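Local coordinates for uncharacterized protein (Legionella longbeachae NSW150, PDB 4JZA), which probably hydrolyses the 3-phosphate of phosphatidylinositol 3-phosphate, as a Legionella phosphatase thought to act on host phosphoinositides, at residues A[670-674]-A[675-679]; A[731-734]-A[735-739]. All blocks are in the same frame, centred on the assembly; numbering follows the deposited sequence.

Contact 1: A[670-674]-A[675-679]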
loop_
_atom_site.group_PDB
_atom_site.type_symbol
_atom_site.label_atom_id
_atom_site.label_comp_id
_atom_site.label_asym_id
_atom_site.label_seq_id
_atom_site.Cartn_x
_atom_site.Cartn_y
_atom_site.Cartn_z
ATOM N N TYR A 670 20.759 -6.080 -5.204
ATOM C CA TYR A 670 20.200 -7.455 -5.043
ATOM C C TYR A 670 19.833 -8.159 -6.356
ATOM O O TYR A 670 19.918 -9.376 -6.452
ATOM C CB TYR A 670 18.935 -7.497 -4.135
ATOM C CG TYR A 670 19.209 -7.352 -2.649
ATOM C CD1 TYR A 670 19.874 -8.366 -1.940
ATOM C CD2 TYR A 670 18.798 -6.213 -1.953
ATOM C CE1 TYR A 670 20.152 -8.225 -0.590
ATOM C CE2 TYR A 670 19.048 -6.077 -0.609
ATOM C CZ TYR A 670 19.729 -7.077 0.069
ATOM O OH TYR A 670 20.002 -6.948 1.408
ATOM N N LEU A 671 19.370 -7.407 -7.339
ATOM C CA LEU A 671 18.881 -8.004 -8.597
ATOM C C LEU A 671 19.956 -8.874 -9.296
ATOM O O LEU A 671 21.155 -8.577 -9.238
ATOM C CB LEU A 671 18.373 -6.894 -9.518
ATOM C CG LEU A 671 17.331 -5.967 -8.845
ATOM C CD1 LEU A 671 17.016 -4.764 -9.727
ATOM C CD2 LEU A 671 16.067 -6.746 -8.525
ATOM N N LEU A 672 19.525 -9.988 -9.885
ATOM C CA LEU A 672 20.421 -10.854 -10.644
ATOM C C LEU A 672 20.728 -10.163 -11.979
ATOM O O LEU A 672 19.880 -9.415 -12.484
ATOM C CB LEU A 672 19.782 -12.237 -10.889
ATOM C CG LEU A 672 19.686 -13.180 -9.680
ATOM C CD1 LEU A 672 18.441 -14.052 -9.758
ATOM C CD2 LEU A 672 20.917 -14.053 -9.502
ATOM N N PRO A 673 21.928 -10.407 -12.558
ATOM C CA PRO A 673 22.392 -9.854 -13.871
ATOM C C PRO A 673 21.473 -10.031 -15.135
ATOM O O PRO A 673 20.440 -10.706 -15.056
ATOM C CB PRO A 673 23.741 -10.591 -14.091
ATOM C CG PRO A 673 24.194 -11.059 -12.741
ATOM C CD PRO A 673 22.937 -11.324 -11.964
ATOM N N GLU A 674 21.919 -9.528 -16.298
ATOM C CA GLU A 674 21.043 -9.273 -17.495
ATOM C C GLU A 674 19.954 -10.323 -17.772
ATOM O O GLU A 674 18.767 -9.980 -17.716
ATOM C CB GLU A 674 21.837 -8.990 -18.806
ATOM C CG GLU A 674 23.020 -8.038 -18.631
ATOM C CD GLU A 674 23.428 -7.273 -19.892
ATOM O OE1 GLU A 674 22.606 -6.587 -20.517
ATOM O OE2 GLU A 674 24.612 -7.309 -20.255
ATOM N N LYS A 675 20.317 -11.577 -18.046
ATOM C CA LYS A 675 19.286 -12.558 -18.309
ATOM C C LYS A 675 19.315 -13.737 -17.362
ATOM O O LYS A 675 18.712 -14.753 -17.613
ATOM C CB LYS A 675 19.470 -13.043 -19.711
ATOM C CG LYS A 675 19.155 -11.996 -20.753
ATOM C CD LYS A 675 17.671 -11.914 -21.072
ATOM C CE LYS A 675 17.487 -11.386 -22.502
ATOM N NZ LYS A 675 16.062 -11.209 -22.927
ATOM N N LYS A 676 20.009 -13.607 -16.258
ATOM C CA LYS A 676 20.359 -14.770 -15.481
ATOM C C LYS A 676 19.152 -15.496 -14.909
ATOM O O LYS A 676 19.185 -16.717 -14.756
ATOM C CB LYS A 676 21.317 -14.360 -14.370
ATOM C CG LYS A 676 21.614 -15.456 -13.339
ATOM C CD LYS A 676 23.015 -15.330 -12.734
ATOM C CE LYS A 676 23.422 -16.588 -11.978
ATOM N NZ LYS A 676 24.729 -16.337 -11.316
ATOM N N LEU A 677 18.116 -14.744 -14.569
ATOM C CA LEU A 677 16.942 -15.271 -13.883
ATOM C C LEU A 677 16.070 -16.066 -14.852
ATOM O O LEU A 677 15.615 -17.183 -14.537
ATOM C CB LEU A 677 16.123 -14.120 -13.218
ATOM C CG LEU A 677 14.764 -14.491 -12.581
ATOM C CD1 LEU A 677 14.880 -15.401 -11.345
ATOM C CD2 LEU A 677 13.954 -13.256 -12.265
ATOM N N LEU A 678 15.833 -15.465 -16.019
ATOM C CA LEU A 678 15.116 -16.095 -17.126
ATOM C C LEU A 678 15.732 -17.431 -17.503
ATOM O O LEU A 678 15.013 -18.378 -17.712
ATOM C CB LEU A 678 15.122 -15.179 -18.340
ATOM C CG LEU A 678 14.443 -15.750 -19.592
ATOM C CD1 LEU A 678 12.975 -15.960 -19.424
ATOM C CD2 LEU A 678 14.643 -14.873 -20.794
ATOM N N CYS A 679 17.059 -17.486 -17.587
ATOM C CA CYS A 679 17.765 -18.707 -17.859
ATOM C C CYS A 679 17.622 -19.707 -16.709
ATOM O O CYS A 679 17.450 -20.885 -16.943
ATOM C CB CYS A 679 19.249 -18.455 -18.096
ATOM S SG CYS A 679 19.657 -17.428 -19.544
HETATM O O HOH W 1 17.895 -11.458 -14.233
#
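L672 and P673 fold back onto K676 and L677 in a local turn at the surface, where the loop that follows helix 643-652 swings into the start of helix 676-702. One backbone bond closes a beta turn over residues 673-676: K676 N donates to P673 O at 3.2 Å, nearly straight at the hydrogen (166°), although the donor stands well above the plane of the carbonyl. P673 O also accepts a hydrogen bond from a water 2.8 Å away, and that water in turn accepts a weak bond from L677 N, so a single carbonyl serves the first turn of the helix both directly and through solvent. K675 occupies the N-cap position of this helix, and the helical pattern starts with C679 N bonded to K675 O at 3.2 Å. Apolar contacts fill in beside the turn. The isobutyl group of L672 meets two neighbours with its two branches: CD1 comes up to L677 CD1 at 4.1 Å, while CD2 lies against the middle of the K676 chain, 4.1 Å from K676 CD, with the two side chains crossing at about a right angle. K676 can lie there because its CG is anti to the backbone N (chi1 171°), and its extended methylenes run alongside the P673 ring, pointing the same way, with P673 CD 4.1 Å from K676 CD. K676 also touches E754 and Q758 of helix 748-761, whereas the L672 amide is hydrogen-bonded to E111 of helix 95-116, against which L677 packs too.

Contact 2: A[731-734]-A[735-739]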
loop_
_atom_site.group_PDB
_atom_site.type_symbol
_atom_site.label_atom_id
_atom_site.label_comp_id
_atom_site.label_asym_id
_atom_site.label_seq_id
_atom_site.Cartn_x
_atom_site.Cartn_y
_atom_site.Cartn_z
ATOM N N ASP A 731 33.504 -17.769 -29.912
ATOM C CA ASP A 731 33.774 -17.734 -28.486
ATOM C C ASP A 731 32.677 -18.392 -27.656
ATOM O O ASP A 731 32.993 -19.080 -26.652
ATOM C CB ASP A 731 34.004 -16.293 -28.009
ATOM C CG ASP A 731 34.741 -16.219 -26.640
ATOM O OD1 ASP A 731 35.964 -16.613 -26.591
ATOM O OD2 ASP A 731 34.090 -15.747 -25.650
ATOM N N GLY A 732 31.418 -18.195 -28.069
ATOM C CA GLY A 732 30.285 -18.872 -27.442
ATOM C C GLY A 732 30.409 -20.384 -27.374
ATOM O O GLY A 732 30.151 -21.007 -26.339
ATOM N N ILE A 733 30.874 -20.964 -28.462
ATOM C CA ILE A 733 31.098 -22.369 -28.516
ATOM C C ILE A 733 32.270 -22.786 -27.633
ATOM O O ILE A 733 32.179 -23.823 -26.962
ATOM C CB ILE A 733 31.355 -22.806 -29.949
ATOM C CG1 ILE A 733 30.181 -22.472 -30.859
ATOM C CG2 ILE A 733 31.649 -24.299 -30.008
ATOM C CD1 ILE A 733 28.897 -23.191 -30.514
ATOM N N LYS A 734 33.350 -21.986 -27.619
ATOM C CA LYS A 734 34.506 -22.260 -26.743
ATOM C C LYS A 734 34.058 -22.275 -25.303
ATOM O O LYS A 734 34.471 -23.139 -24.515
ATOM C CB LYS A 734 35.618 -21.229 -26.895
ATOM C CG LYS A 734 36.334 -21.244 -28.244
ATOM C CD LYS A 734 37.633 -20.420 -28.262
ATOM C CE LYS A 734 38.511 -20.701 -27.026
ATOM N NZ LYS A 734 39.970 -20.438 -27.233
ATOM N N GLN A 735 33.188 -21.333 -24.969
ATOM C CA GLN A 735 32.650 -21.258 -23.642
ATOM C C GLN A 735 31.781 -22.418 -23.231
ATOM O O GLN A 735 31.752 -22.779 -22.048
ATOM C CB GLN A 735 31.828 -20.010 -23.508
ATOM C CG GLN A 735 32.704 -18.823 -23.215
ATOM C CD GLN A 735 31.884 -17.632 -22.877
ATOM O OE1 GLN A 735 31.116 -17.629 -21.873
ATOM N NE2 GLN A 735 31.995 -16.615 -23.710
ATOM N N ILE A 736 31.052 -22.965 -24.193
ATOM C CA ILE A 736 30.203 -24.100 -23.948
ATOM C C ILE A 736 31.048 -25.349 -23.824
ATOM O O ILE A 736 30.764 -26.154 -22.992
ATOM C CB ILE A 736 29.094 -24.210 -25.003
ATOM C CG1 ILE A 736 28.112 -23.045 -24.806
ATOM C CG2 ILE A 736 28.356 -25.514 -24.847
ATOM C CD1 ILE A 736 27.210 -22.777 -25.983
ATOM N N LEU A 737 32.118 -25.493 -24.583
ATOM C CA LEU A 737 33.115 -26.528 -24.236
ATOM C C LEU A 737 33.645 -26.360 -22.818
ATOM O O LEU A 737 33.655 -27.323 -22.054
ATOM C CB LEU A 737 34.291 -26.540 -25.203
ATOM C CG LEU A 737 33.891 -27.082 -26.571
ATOM C CD1 LEU A 737 34.779 -26.473 -27.635
ATOM C CD2 LEU A 737 33.955 -28.604 -26.649
ATOM N N GLU A 738 34.094 -25.156 -22.471
ATOM C CA GLU A 738 34.644 -24.907 -21.137
ATOM C C GLU A 738 33.674 -25.388 -20.053
ATOM O O GLU A 738 34.091 -25.977 -19.067
ATOM C CB GLU A 738 34.972 -23.418 -20.909
ATOM C CG GLU A 738 36.397 -22.917 -21.216
ATOM C CD GLU A 738 37.525 -23.676 -20.517
ATOM O OE1 GLU A 738 38.201 -23.059 -19.668
ATOM O OE2 GLU A 738 37.777 -24.862 -20.819
ATOM N N LEU A 739 32.388 -25.157 -20.251
ATOM C CA LEU A 739 31.394 -25.493 -19.255
ATOM C C LEU A 739 31.182 -26.975 -19.177
ATOM O O LEU A 739 30.783 -27.473 -18.125
ATOM C CB LEU A 739 30.059 -24.848 -19.579
ATOM C CG LEU A 739 29.952 -23.373 -19.177
ATOM C CD1 LEU A 739 28.753 -22.669 -19.828
ATOM C CD2 LEU A 739 29.879 -23.239 -17.664
#
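D731 and Q735 face each other one turn apart at the start of helix 731-740, within the phosphoinositide phosphatase C-terminal domain, and are joined twice. Q735 N donates to D731 O at 2.8 Å, and Q735 NE2 reaches back to D731 OD2 at 3.0 Å. The side-chain bond is bent (148° at the hydrogen) and meets OD2 from above the carboxylate plane, the carboxylate and amide planes being 64° apart. With chi1 at -161° the D731 carboxylate swings away from its own N and comes beside the Q735 amide. The tightly packed side belongs to buried I733 and I736: both touch I702 of helix 676-702, I733 also meets F708, and I736 meets I756 of helix 748-761. Partly exposed L737 marks a looser edge, its CD1 4.5 Å from I733 CG2. Along the backbone, L737 N to I733 O (2.9 Å) continues the alpha-helical pattern. K734 and E738, by contrast, are exposed; E738 N bonds to K734 O, and the root of the E738 side chain lies against that carbonyl oxygen. The chemistry is that of an amphipathic helix whose amide donor would probably steady the aspartate's negative charge near the positive end of the helix dipole.

Overall arrangement
Coming from the N-terminal side, the chain leaves helix 643-652, passes an unmodelled gap and reaches contact 1, which closes the turn into helix 676-702. That helix and the loop after it then carry the chain to helix 731-740, where contact 2 lies within the first turns. The two contacts are thus in series and neither nest nor cross. Their centres are 20 Å apart and their nearest atoms about 11 Å, with no touch. Helices 676-702 and 748-761 connect them: contact 1 opens the former, contact 2 packs on its far end near I702, and both touch 748-761. Contact 1 also ties this helical region to helix 95-116.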